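PDB 3LY0: dipeptidase AC. Metallo peptidase. MEROPS family M19 from Rhodobacter sphaeroides, which probably hydrolyses dipeptides as a zinc-dependent metallodipeptidase, and here holds a phosphinate mimic of L-Ala-D-Ala. Local coordinates for residues R108-A120 / H127-E139. Sequence-based numbering, arbitrary orientation.
Sequences RAARGRFKVCRTA and HADGIVSGIMHME. With ZN (zinc ion), chain D; ZN (zinc ion), chain E; LY0 ((2R)-3-[(R)-[(1R)-1-aminoethyl](hydroxy)phosphoryl]-2-methylpropanoic acid), chain C.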
loop_
_atom_site.group_PDB
_atom_site.type_symbol
_atom_site.label_atom_id
_atom_site.label_comp_id
_atom_site.label_asym_id
_atom_site.label_seq_id
_atom_site.Cartn_x
_atom_site.Cartn_y
_atom_site.Cartn_z
ATOM N N ARG A 108 16.144 -10.640 -11.181
ATOM C CA ARG A 108 17.296 -11.367 -11.710
ATOM C C ARG A 108 17.452 -12.698 -10.998
ATOM O O ARG A 108 17.615 -13.737 -11.635
ATOM C CB ARG A 108 18.575 -10.541 -11.583
ATOM C CG ARG A 108 18.532 -9.273 -12.424
ATOM C CD ARG A 108 19.911 -8.644 -12.627
ATOM N NE ARG A 108 20.586 -8.310 -11.376
ATOM C CZ ARG A 108 20.356 -7.205 -10.676
ATOM N NH1 ARG A 108 19.471 -6.318 -11.119
ATOM N NH2 ARG A 108 21.017 -6.982 -9.550
ATOM N N ALA A 109 17.378 -12.664 -9.672
ATOM C CA ALA A 109 17.655 -13.834 -8.835
ATOM C C ALA A 109 16.602 -14.933 -8.948
ATOM O O ALA A 109 16.897 -16.116 -8.736
ATOM C CB ALA A 109 17.800 -13.408 -7.372
ATOM N N ALA A 110 15.371 -14.548 -9.266
ATOM C CA ALA A 110 14.267 -15.501 -9.287
ATOM C C ALA A 110 14.149 -16.231 -10.620
ATOM O O ALA A 110 13.289 -17.100 -10.780
ATOM C CB ALA A 110 12.958 -14.814 -8.925
ATOM N N ARG A 111 15.013 -15.874 -11.571
ATOM C CA ARG A 111 15.125 -16.617 -12.829
ATOM C C ARG A 111 13.778 -16.825 -13.530
ATOM O O ARG A 111 13.457 -17.938 -13.958
ATOM C CB ARG A 111 15.787 -17.978 -12.582
ATOM C CG ARG A 111 17.270 -18.055 -12.899
ATOM C CD ARG A 111 18.062 -16.944 -12.241
ATOM N NE ARG A 111 19.468 -17.305 -12.079
ATOM C CZ ARG A 111 20.457 -16.871 -12.854
ATOM N NH1 ARG A 111 20.205 -16.046 -13.863
ATOM N NH2 ARG A 111 21.703 -17.262 -12.616
ATOM N N GLY A 112 12.995 -15.757 -13.643
ATOM C CA GLY A 112 11.745 -15.805 -14.380
ATOM C C GLY A 112 10.487 -16.072 -13.569
ATOM O O GLY A 112 9.382 -16.041 -14.113
ATOM N N ARG A 113 10.642 -16.346 -12.276
ATOM C CA ARG A 113 9.497 -16.634 -11.409
ATOM C C ARG A 113 8.877 -15.373 -10.807
ATOM O O ARG A 113 7.827 -15.432 -10.161
ATOM C CB ARG A 113 9.916 -17.585 -10.294
ATOM C CG ARG A 113 10.285 -18.973 -10.790
ATOM C CD ARG A 113 10.648 -19.869 -9.631
ATOM N NE ARG A 113 11.909 -19.472 -9.021
ATOM C CZ ARG A 113 12.237 -19.733 -7.760
ATOM N NH1 ARG A 113 11.386 -20.382 -6.978
ATOM N NH2 ARG A 113 13.408 -19.339 -7.279
ATOM N N PHE A 114 9.540 -14.242 -11.031
ATOM C CA PHE A 114 9.067 -12.947 -10.551
ATOM C C PHE A 114 9.375 -11.947 -11.644
ATOM O O PHE A 114 10.442 -12.007 -12.253
ATOM C CB PHE A 114 9.804 -12.561 -9.269
ATOM C CG PHE A 114 9.489 -11.162 -8.767
ATOM C CD1 PHE A 114 8.243 -10.865 -8.232
ATOM C CD2 PHE A 114 10.445 -10.165 -8.811
ATOM C CE1 PHE A 114 7.953 -9.590 -7.747
ATOM C CE2 PHE A 114 10.164 -8.882 -8.326
ATOM C CZ PHE A 114 8.915 -8.600 -7.800
ATOM N N LYS A 115 8.452 -11.033 -11.909
ATOM C CA LYS A 115 8.685 -10.032 -12.947
ATOM C C LYS A 115 8.222 -8.662 -12.487
ATOM O O LYS A 115 7.088 -8.515 -12.035
ATOM C CB LYS A 115 7.947 -10.407 -14.241
ATOM C CG LYS A 115 8.177 -9.411 -15.376
ATOM C CD LYS A 115 7.336 -9.735 -16.611
ATOM C CE LYS A 115 7.437 -8.625 -17.657
ATOM N NZ LYS A 115 8.832 -8.396 -18.134
ATOM N N VAL A 116 9.094 -7.667 -12.632
ATOM C CA VAL A 116 8.708 -6.276 -12.440
ATOM C C VAL A 116 7.929 -5.837 -13.676
ATOM O O VAL A 116 8.459 -5.846 -14.787
ATOM C CB VAL A 116 9.929 -5.374 -12.200
ATOM C CG1 VAL A 116 9.503 -3.915 -12.110
ATOM C CG2 VAL A 116 10.647 -5.799 -10.933
ATOM N N CYS A 117 6.659 -5.503 -13.486
ATOM C CA CYS A 117 5.786 -5.163 -14.600
ATOM C C CYS A 117 5.624 -3.665 -14.773
ATOM O O CYS A 117 5.540 -2.917 -13.790
ATOM C CB CYS A 117 4.407 -5.797 -14.414
ATOM S SG CYS A 117 4.390 -7.610 -14.450
ATOM N N ARG A 118 5.547 -3.239 -16.026
ATOM C CA ARG A 118 5.464 -1.828 -16.362
ATOM C C ARG A 118 4.164 -1.483 -17.085
ATOM O O ARG A 118 3.857 -0.305 -17.284
ATOM C CB ARG A 118 6.684 -1.428 -17.207
ATOM C CG ARG A 118 7.989 -1.528 -16.425
ATOM C CD ARG A 118 9.236 -1.415 -17.309
ATOM N NE ARG A 118 10.433 -1.245 -16.483
ATOM C CZ ARG A 118 11.094 -2.238 -15.886
ATOM N NH1 ARG A 118 10.693 -3.495 -16.033
ATOM N NH2 ARG A 118 12.162 -1.971 -15.137
ATOM N N THR A 119 3.404 -2.507 -17.466
ATOM C CA THR A 119 2.121 -2.321 -18.153
ATOM C C THR A 119 1.064 -3.277 -17.597
ATOM O O THR A 119 1.402 -4.305 -17.007
ATOM C CB THR A 119 2.242 -2.616 -19.664
ATOM O OG1 THR A 119 2.362 -4.031 -19.859
ATOM C CG2 THR A 119 3.453 -1.911 -20.274
ATOM N N ALA A 120 -0.213 -2.960 -17.810
ATOM C CA ALA A 120 -1.291 -3.821 -17.328
ATOM C C ALA A 120 -1.279 -5.157 -18.076
ATOM O O ALA A 120 -1.585 -6.204 -17.507
ATOM C CB ALA A 120 -2.638 -3.135 -17.479
ATOM N N HIS A 127 -0.264 -13.123 -14.483
ATOM C CA HIS A 127 -1.354 -13.796 -13.792
ATOM C C HIS A 127 -1.658 -15.114 -14.495
ATOM O O HIS A 127 -1.725 -16.170 -13.860
ATOM C CB HIS A 127 -2.600 -12.904 -13.745
ATOM C CG HIS A 127 -3.740 -13.499 -12.980
ATOM N ND1 HIS A 127 -4.041 -13.139 -11.682
ATOM C CD2 HIS A 127 -4.646 -14.445 -13.326
ATOM C CE1 HIS A 127 -5.089 -13.828 -11.268
ATOM N NE2 HIS A 127 -5.472 -14.631 -12.245
ATOM N N ALA A 128 -1.820 -15.051 -15.812
ATOM C CA ALA A 128 -2.133 -16.249 -16.589
ATOM C C ALA A 128 -1.027 -17.300 -16.500
ATOM O O ALA A 128 -1.305 -18.505 -16.472
ATOM C CB ALA A 128 -2.411 -15.887 -18.040
ATOM N N ASP A 129 0.218 -16.844 -16.433
ATOM C CA ASP A 129 1.376 -17.733 -16.438
ATOM C C ASP A 129 1.806 -18.209 -15.050
ATOM O O ASP A 129 2.720 -19.022 -14.934
ATOM C CB ASP A 129 2.562 -17.063 -17.141
ATOM C CG ASP A 129 2.362 -16.949 -18.642
ATOM O OD1 ASP A 129 1.431 -17.602 -19.163
ATOM O OD2 ASP A 129 3.130 -16.210 -19.294
ATOM N N GLY A 130 1.164 -17.700 -14.002
ATOM C CA GLY A 130 1.575 -18.032 -12.648
ATOM C C GLY A 130 2.947 -17.492 -12.259
ATOM O O GLY A 130 3.632 -18.068 -11.413
ATOM N N ILE A 131 3.356 -16.391 -12.885
ATOM C CA ILE A 131 4.596 -15.711 -12.526
ATOM C C ILE A 131 4.239 -14.571 -11.573
ATOM O O ILE A 131 3.310 -13.816 -11.835
ATOM C CB ILE A 131 5.279 -15.117 -13.770
ATOM C CG1 ILE A 131 5.586 -16.220 -14.793
ATOM C CG2 ILE A 131 6.526 -14.329 -13.379
ATOM C CD1 ILE A 131 6.051 -15.690 -16.136
ATOM N N VAL A 132 4.943 -14.458 -10.452
ATOM C CA VAL A 132 4.616 -13.402 -9.492
ATOM C C VAL A 132 4.961 -12.039 -10.094
ATOM O O VAL A 132 6.066 -11.839 -10.612
ATOM C CB VAL A 132 5.359 -13.598 -8.157
ATOM C CG1 VAL A 132 5.052 -12.444 -7.205
ATOM C CG2 VAL A 132 4.949 -14.919 -7.509
ATOM N N SER A 133 4.002 -11.119 -10.048
ATOM C CA SER A 133 4.200 -9.787 -10.607
ATOM C C SER A 133 4.551 -8.768 -9.527
ATOM O O SER A 133 4.141 -8.887 -8.365
ATOM C CB SER A 133 2.957 -9.335 -11.375
ATOM O OG SER A 133 1.804 -9.378 -10.543
ATOM N N GLY A 134 5.315 -7.759 -9.927
ATOM C CA GLY A 134 5.654 -6.674 -9.024
ATOM C C GLY A 134 5.504 -5.336 -9.705
ATOM O O GLY A 134 5.972 -5.159 -10.826
ATOM N N ILE A 135 4.863 -4.389 -9.027
ATOM C CA ILE A 135 4.831 -3.002 -9.483
ATOM C C ILE A 135 5.756 -2.185 -8.588
ATOM O O ILE A 135 5.629 -2.216 -7.361
ATOM C CB ILE A 135 3.410 -2.417 -9.415
ATOM C CG1 ILE A 135 2.453 -3.207 -10.314
ATOM C CG2 ILE A 135 3.413 -0.927 -9.791
ATOM C CD1 ILE A 135 1.007 -2.774 -10.195
ATOM N N MET A 136 6.699 -1.471 -9.202
ATOM C CA MET A 136 7.559 -0.548 -8.451
ATOM C C MET A 136 6.762 0.673 -7.984
ATOM O O MET A 136 6.225 1.437 -8.800
ATOM C CB MET A 136 8.762 -0.124 -9.305
ATOM C CG MET A 136 9.776 0.756 -8.566
ATOM S SD MET A 136 11.180 1.364 -9.594
ATOM C CE MET A 136 11.876 -0.191 -10.189
ATOM N N HIS A 137 6.711 0.845 -6.667
ATOM C CA HIS A 137 5.893 1.856 -6.015
ATOM C C HIS A 137 6.768 2.674 -5.087
ATOM O O HIS A 137 7.652 2.128 -4.431
ATOM C CB HIS A 137 4.798 1.174 -5.184
ATOM C CG HIS A 137 4.019 2.115 -4.316
ATOM N ND1 HIS A 137 2.981 2.881 -4.800
ATOM C CD2 HIS A 137 4.131 2.414 -3.000
ATOM C CE1 HIS A 137 2.479 3.606 -3.814
ATOM N NE2 HIS A 137 3.159 3.343 -2.711
ATOM N N MET A 138 6.527 3.982 -5.021
ATOM C CA MET A 138 7.254 4.841 -4.092
ATOM C C MET A 138 6.274 5.366 -3.043
ATOM O O MET A 138 5.292 6.013 -3.382
ATOM C CB MET A 138 7.892 5.998 -4.885
ATOM C CG MET A 138 8.721 6.996 -4.087
ATOM S SD MET A 138 9.738 8.065 -5.162
ATOM C CE MET A 138 10.687 6.816 -5.973
ATOM N N GLU A 139 6.525 5.053 -1.774
ATOM C CA GLU A 139 5.650 5.461 -0.681
ATOM C C GLU A 139 6.292 6.658 -0.012
ATOM O O GLU A 139 7.163 6.498 0.841
ATOM C CB GLU A 139 5.502 4.320 0.326
ATOM C CG GLU A 139 4.673 4.694 1.556
ATOM C CD GLU A 139 4.323 3.490 2.420
ATOM O OE1 GLU A 139 5.085 2.504 2.427
ATOM O OE2 GLU A 139 3.285 3.521 3.089
HETATM ZN ZN ZN D . 4.690 0.649 3.411
HETATM ZN ZN ZN E . 1.950 2.819 4.548
HETATM P P LY0 C . 3.602 1.460 6.310
HETATM C C1 LY0 C . 6.051 1.814 7.606
HETATM N N1 LY0 C . 6.025 1.420 5.159
HETATM C C2 LY0 C . 5.393 1.123 6.432
HETATM C C4 LY0 C . 2.718 0.725 7.742
HETATM C C5 LY0 C . 1.750 1.640 8.440
HETATM C C6 LY0 C . 0.847 2.375 7.487
HETATM C C7 LY0 C . 1.046 1.023 9.621
HETATM O O31 LY0 C . 3.166 0.852 4.998
HETATM O O32 LY0 C . 3.384 3.008 6.235
HETATM O O61 LY0 C . 0.130 3.432 7.944
HETATM O O62 LY0 C . 0.768 2.058 6.288
HETATM O O HOH W 1 6.363 -17.817 -9.667
HETATM O O HOH W 2 6.625 -1.147 -11.980
#
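Phe114 to Val116 pairs in parallel with Val132 to Gly134, the short strand axes 4.7 Å apart and inclined at 26°. Four backbone bonds alternate across the seam: Val132 N gives to Arg113 O, Lys115 N to Val132 O at 2.8 Å, Gly134 N to Lys115 O, and Cys117 N to Gly134 O at 165°. Where the strands part, a water bridges Cys117 O and Met136 N. On the face shared with Val132 and Val116, Phe114 has CG anti to the backbone N (chi1 174°), and its ring reaches toward the neighbouring strand with Val132 CB in plane at its edge, CD1 3.7 Å from Val132 CG1 and CZ 4.0 Å from Gly134 CA. Gly134, with no side chain, leaves CZ room to lie this close. With alanine at Phe114, a gap would be likely to open between the strand pair and Leu103 and Met106 of helix 89-109. Cys117 SG rests 3.8 Å from CB of Ser133, on the face shared with Lys115; before the strand begins, Ile131 CG2 packs against Gly112 O. This is a right-handed beta-alpha-beta crossover through helix 120-129, within the M19 family's TIM-barrel-type fold; strand 132-139 continues to Glu139, whose carboxylate bridges the two zinc ions.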